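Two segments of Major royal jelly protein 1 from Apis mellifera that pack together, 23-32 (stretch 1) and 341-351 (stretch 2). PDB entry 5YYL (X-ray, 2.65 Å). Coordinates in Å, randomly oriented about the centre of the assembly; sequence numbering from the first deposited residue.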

ATOM      1  N   ARG A  23      41.057   4.679 -22.799  1.00 86.22           N
ATOM      2  CA  ARG A  23      40.251   5.825 -23.336  1.00 84.67           C
ATOM      3  C   ARG A  23      39.026   5.431 -24.185  1.00 82.88           C
ATOM      4  O   ARG A  23      38.068   6.203 -24.264  1.00 81.50           O
ATOM      5  CB  ARG A  23      41.147   6.780 -24.139  1.00 78.59           C
ATOM      6  N   GLY A  24      39.048   4.235 -24.780  1.00 83.36           N
ATOM      7  CA  GLY A  24      38.170   3.882 -25.905  1.00 83.50           C
ATOM      8  C   GLY A  24      36.664   3.903 -25.680  1.00 81.17           C
ATOM      9  O   GLY A  24      36.190   3.753 -24.549  1.00 77.30           O
ATOM     10  N   GLU A  25      35.929   4.115 -26.776  1.00 77.80           N
ATOM     11  CA  GLU A  25      34.468   3.962 -26.836  1.00 76.28           C
ATOM     12  C   GLU A  25      33.690   4.927 -25.871  1.00 76.76           C
ATOM     13  O   GLU A  25      32.559   4.620 -25.472  1.00 73.15           O
ATOM     14  CB  GLU A  25      34.088   2.456 -26.640  1.00 73.84           C
ATOM     15  CG  GLU A  25      34.715   1.474 -27.665  1.00 71.58           C
ATOM     16  CD  GLU A  25      34.871   0.006 -27.187  1.00 65.63           C
ATOM     17  OE1 GLU A  25      34.110  -0.892 -27.629  1.00 56.34           O
ATOM     18  OE2 GLU A  25      35.789  -0.278 -26.388  1.00 58.43           O
ATOM     19  N   SER A  26      34.284   6.095 -25.550  1.00 73.87           N
ATOM     20  CA  SER A  26      33.761   7.030 -24.505  1.00 70.45           C
ATOM     21  C   SER A  26      34.029   8.549 -24.692  1.00 74.15           C
ATOM     22  O   SER A  26      33.978   9.307 -23.705  1.00 70.35           O
ATOM     23  CB  SER A  26      34.316   6.631 -23.115  1.00 67.01           C
ATOM     24  OG  SER A  26      35.531   7.303 -22.788  1.00 55.12           O
ATOM     25  N   LEU A  27      34.300   9.002 -25.922  1.00 76.43           N
ATOM     26  CA  LEU A  27      34.561  10.434 -26.180  1.00 74.40           C
ATOM     27  C   LEU A  27      33.260  11.252 -26.099  1.00 70.43           C
ATOM     28  O   LEU A  27      32.228  10.874 -26.651  1.00 65.90           O
ATOM     29  CB  LEU A  27      35.264  10.658 -27.532  1.00 72.83           C
ATOM     30  N   ASN A  28      33.353  12.382 -25.409  1.00 70.56           N
ATOM     31  CA  ASN A  28      32.224  13.252 -25.054  1.00 70.18           C
ATOM     32  C   ASN A  28      31.112  12.614 -24.187  1.00 68.45           C
ATOM     33  O   ASN A  28      30.030  13.207 -24.091  1.00 67.25           O
ATOM     34  CB  ASN A  28      31.654  13.954 -26.310  1.00 71.98           C
ATOM     35  CG  ASN A  28      31.158  15.378 -26.026  1.00 77.30           C
ATOM     36  OD1 ASN A  28      29.978  15.674 -26.199  1.00 78.13           O
ATOM     37  ND2 ASN A  28      32.059  16.255 -25.576  1.00 81.85           N
ATOM     38  N   LYS A  29      31.364  11.465 -23.529  1.00 67.06           N
ATOM     39  CA  LYS A  29      30.348  10.882 -22.599  1.00 65.08           C
ATOM     40  C   LYS A  29      30.311  11.672 -21.298  1.00 61.30           C
ATOM     41  O   LYS A  29      31.312  11.749 -20.618  1.00 63.53           O
ATOM     42  CB  LYS A  29      30.585   9.408 -22.278  1.00 62.64           C
ATOM     43  CG  LYS A  29      29.887   8.927 -20.992  1.00 63.18           C
ATOM     44  CD  LYS A  29      29.786   7.411 -20.907  1.00 65.94           C
ATOM     45  CE  LYS A  29      29.706   6.905 -19.465  1.00 65.84           C
ATOM     46  NZ  LYS A  29      29.427   5.433 -19.351  1.00 66.38           N
ATOM     47  N   SER A  30      29.196  12.347 -21.064  1.00 57.36           N
ATOM     48  CA  SER A  30      29.038  13.229 -19.930  1.00 54.57           C
ATOM     49  C   SER A  30      28.260  12.465 -18.864  1.00 48.58           C
ATOM     50  O   SER A  30      27.620  11.449 -19.132  1.00 51.00           O
ATOM     51  CB  SER A  30      28.293  14.512 -20.349  1.00 56.04           C
ATOM     52  N   LEU A  31      28.296  12.993 -17.647  1.00 39.82           N
ATOM     53  CA  LEU A  31      27.557  12.448 -16.529  1.00 36.41           C
ATOM     54  C   LEU A  31      26.370  13.352 -16.218  1.00 35.24           C
ATOM     55  O   LEU A  31      26.501  14.572 -16.252  1.00 36.06           O
ATOM     56  CB  LEU A  31      28.479  12.359 -15.324  1.00 34.92           C
ATOM     57  CG  LEU A  31      29.299  11.091 -15.180  1.00 33.35           C
ATOM     58  CD1 LEU A  31      29.911  10.634 -16.488  1.00 33.17           C
ATOM     59  CD2 LEU A  31      30.359  11.304 -14.121  1.00 33.95           C
ATOM     60  N   PRO A  32      25.204  12.761 -15.909  1.00 33.00           N
ATOM     61  CA  PRO A  32      24.065  13.607 -15.579  1.00 32.63           C
ATOM     62  C   PRO A  32      24.316  14.634 -14.461  1.00 33.47           C
ATOM     63  O   PRO A  32      24.829  14.323 -13.382  1.00 31.13           O
ATOM     64  CB  PRO A  32      22.990  12.612 -15.120  1.00 32.51           C
ATOM     65  CG  PRO A  32      23.693  11.353 -14.867  1.00 32.09           C
ATOM     66  CD  PRO A  32      24.854  11.335 -15.813  1.00 32.09           C
ATOM     67  N   ILE A 341      44.569   1.045 -16.688  1.00 34.09           N
ATOM     68  CA  ILE A 341      44.009   2.384 -16.552  1.00 32.71           C
ATOM     69  C   ILE A 341      43.130   2.685 -17.771  1.00 33.32           C
ATOM     70  O   ILE A 341      43.599   2.609 -18.905  1.00 32.90           O
ATOM     71  CB  ILE A 341      45.138   3.426 -16.405  1.00 30.68           C
ATOM     72  CG1 ILE A 341      45.833   3.180 -15.072  1.00 31.38           C
ATOM     73  CG2 ILE A 341      44.615   4.854 -16.486  1.00 29.66           C
ATOM     74  CD1 ILE A 341      47.166   3.869 -14.918  1.00 31.86           C
ATOM     75  N   ARG A 342      41.860   3.015 -17.535  1.00 34.21           N
ATOM     76  CA  ARG A 342      40.953   3.436 -18.615  1.00 37.57           C
ATOM     77  C   ARG A 342      40.288   4.763 -18.281  1.00 35.95           C
ATOM     78  O   ARG A 342      40.107   5.097 -17.098  1.00 37.18           O
ATOM     79  CB  ARG A 342      39.888   2.349 -18.921  1.00 41.42           C
ATOM     80  CG  ARG A 342      40.433   0.956 -19.292  1.00 45.34           C
ATOM     81  CD  ARG A 342      40.807   0.745 -20.774  1.00 45.75           C
ATOM     82  NE  ARG A 342      41.816  -0.307 -20.974  1.00 46.87           N
ATOM     83  CZ  ARG A 342      41.573  -1.531 -21.445  1.00 44.89           C
ATOM     84  N   THR A 343      39.959   5.543 -19.313  1.00 34.68           N
ATOM     85  CA  THR A 343      39.195   6.770 -19.115  1.00 35.34           C
ATOM     86  C   THR A 343      37.728   6.452 -19.377  1.00 34.04           C
ATOM     87  O   THR A 343      37.387   5.908 -20.408  1.00 32.35           O
ATOM     88  CB  THR A 343      39.687   7.972 -19.956  1.00 35.07           C
ATOM     89  OG1 THR A 343      38.987   8.028 -21.192  1.00 33.20           O
ATOM     90  CG2 THR A 343      41.189   7.896 -20.195  1.00 37.14           C
ATOM     91  N   VAL A 344      36.873   6.814 -18.421  1.00 33.95           N
ATOM     92  CA  VAL A 344      35.494   6.353 -18.366  1.00 35.20           C
ATOM     93  C   VAL A 344      34.455   7.418 -18.747  1.00 33.43           C
ATOM     94  O   VAL A 344      33.354   7.077 -19.118  1.00 32.89           O
ATOM     95  CB  VAL A 344      35.236   5.798 -16.947  1.00 37.25           C
ATOM     96  CG1 VAL A 344      34.884   6.898 -15.942  1.00 37.78           C
ATOM     97  CG2 VAL A 344      34.184   4.728 -16.979  1.00 39.00           C
ATOM     98  N   ALA A 345      34.791   8.693 -18.607  1.00 32.66           N
ATOM     99  CA  ALA A 345      33.980   9.768 -19.168  1.00 31.88           C
ATOM    100  C   ALA A 345      34.894  10.929 -19.554  1.00 32.60           C
ATOM    101  O   ALA A 345      36.017  11.051 -19.054  1.00 32.38           O
ATOM    102  CB  ALA A 345      32.941  10.221 -18.167  1.00 30.85           C
ATOM    103  N   GLN A 346      34.418  11.774 -20.458  1.00 35.00           N
ATOM    104  CA  GLN A 346      35.200  12.926 -20.911  1.00 39.15           C
ATOM    105  C   GLN A 346      34.294  13.957 -21.580  1.00 40.47           C
ATOM    106  O   GLN A 346      33.400  13.597 -22.312  1.00 42.10           O
ATOM    107  CB  GLN A 346      36.370  12.478 -21.828  1.00 39.83           C
ATOM    108  CG  GLN A 346      36.375  12.841 -23.314  1.00 42.40           C
ATOM    109  CD  GLN A 346      36.727  14.291 -23.549  1.00 46.44           C
ATOM    110  OE1 GLN A 346      37.579  14.837 -22.853  1.00 48.87           O
ATOM    111  NE2 GLN A 346      36.045  14.937 -24.493  1.00 52.33           N
ATOM    112  N   SER A 347      34.556  15.232 -21.327  1.00 42.52           N
ATOM    113  CA  SER A 347      33.766  16.319 -21.892  1.00 45.96           C
ATOM    114  C   SER A 347      34.520  17.617 -21.781  1.00 46.39           C
ATOM    115  O   SER A 347      34.890  18.032 -20.685  1.00 46.65           O
ATOM    116  CB  SER A 347      32.417  16.464 -21.171  1.00 48.34           C
ATOM    117  OG  SER A 347      31.951  17.812 -21.232  1.00 49.13           O
ATOM    118  N   ASP A 348      34.724  18.259 -22.924  1.00 50.55           N
ATOM    119  CA  ASP A 348      35.490  19.494 -22.987  1.00 53.46           C
ATOM    120  C   ASP A 348      34.773  20.637 -22.268  1.00 53.45           C
ATOM    121  O   ASP A 348      35.444  21.500 -21.700  1.00 53.28           O
ATOM    122  CB  ASP A 348      35.813  19.840 -24.439  1.00 57.27           C
ATOM    123  CG  ASP A 348      36.720  18.797 -25.090  1.00 63.25           C
ATOM    124  OD1 ASP A 348      37.795  18.496 -24.513  1.00 65.43           O
ATOM    125  OD2 ASP A 348      36.353  18.267 -26.166  1.00 68.94           O
ATOM    126  N   GLU A 349      33.433  20.628 -22.274  1.00 52.02           N
ATOM    127  CA  GLU A 349      32.628  21.640 -21.566  1.00 50.44           C
ATOM    128  C   GLU A 349      32.461  21.304 -20.089  1.00 50.68           C
ATOM    129  O   GLU A 349      32.768  22.124 -19.226  1.00 55.44           O
ATOM    130  CB  GLU A 349      31.250  21.806 -22.218  1.00 48.95           C
ATOM    131  N   THR A 350      32.001  20.096 -19.787  1.00 49.85           N
ATOM    132  CA  THR A 350      31.509  19.800 -18.435  1.00 50.97           C
ATOM    133  C   THR A 350      32.531  19.311 -17.411  1.00 48.62           C
ATOM    134  O   THR A 350      32.223  19.349 -16.222  1.00 45.96           O
ATOM    135  CB  THR A 350      30.333  18.798 -18.454  1.00 54.80           C
ATOM    136  OG1 THR A 350      30.784  17.509 -18.895  1.00 59.84           O
ATOM    137  CG2 THR A 350      29.229  19.301 -19.369  1.00 55.03           C
ATOM    138  N   LEU A 351      33.720  18.861 -17.825  1.00 47.39           N
ATOM    139  CA  LEU A 351      34.695  18.238 -16.882  1.00 45.59           C
ATOM    140  C   LEU A 351      36.074  18.922 -16.836  1.00 43.69           C
ATOM    141  O   LEU A 351      37.112  18.249 -16.768  1.00 45.02           O
ATOM    142  CB  LEU A 351      34.872  16.752 -17.222  1.00 44.46           C
ATOM    143  CG  LEU A 351      33.681  15.840 -16.987  1.00 42.11           C
ATOM    144  CD1 LEU A 351      33.891  14.540 -17.743  1.00 42.47           C
ATOM    145  CD2 LEU A 351      33.486  15.588 -15.505  1.00 41.29           C
TER

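Residues 23-32 form an irregular segment that runs alongside the strand that ends at Q346 and the turn that follows it, burying 564 Å² between them, although the touching residues lie at least 314 positions apart in sequence. The CA atoms come closest at R23 and T343, 4.5 Å apart.

R23 meets T343 mainly through its CA, 3.3 Å from T343 OG1; its CA-to-CB bond points away overall, yet R23 CB still lies 3.9 Å from T343 OG1, and the side chain beyond CB is not modelled. G24 and E25 then loop clear of the strand, and the chain returns at S26, whose CB points toward it. The S26 hydroxyl is tied back to its own segment, OG donating to O of R23 at 3.1 Å, and this same OG sits 3.3 Å from O of T343.

A type II beta turn from S26 to K29, closed by a weak hydrogen bond from K29 N to S26 O (3.4 Å), folds the chain across Q346. L27 points outward at this turn. N28, with the positive phi usual at the third position of a type II turn, brings its backbone against the strand: its CA makes a CA-H...O contact with O of Q346 at 3.0 Å, and although its CA-to-CB bond points away, the end of the side chain comes back, N28 ND2 lying 4.1 Å from S347 CA.

K29 supplies the one hydrogen bond between the stretches, its O accepting from N of Q346 at 3.1 Å with an angle of 149°. That carbonyl also packs against the small side chain of A345, with K29 O 3.3 Å from A345 CB. The extended K29 side chain passes V344, CE lying 3.7 Å from O of V344, and its amine is bonded elsewhere in the structure.

Farther along, S30 CB approaches T350 OG1 at 4.2 Å. The buried L31 turns its end inward, and CD1 meets A345 CB at 3.5 Å in an apolar contact.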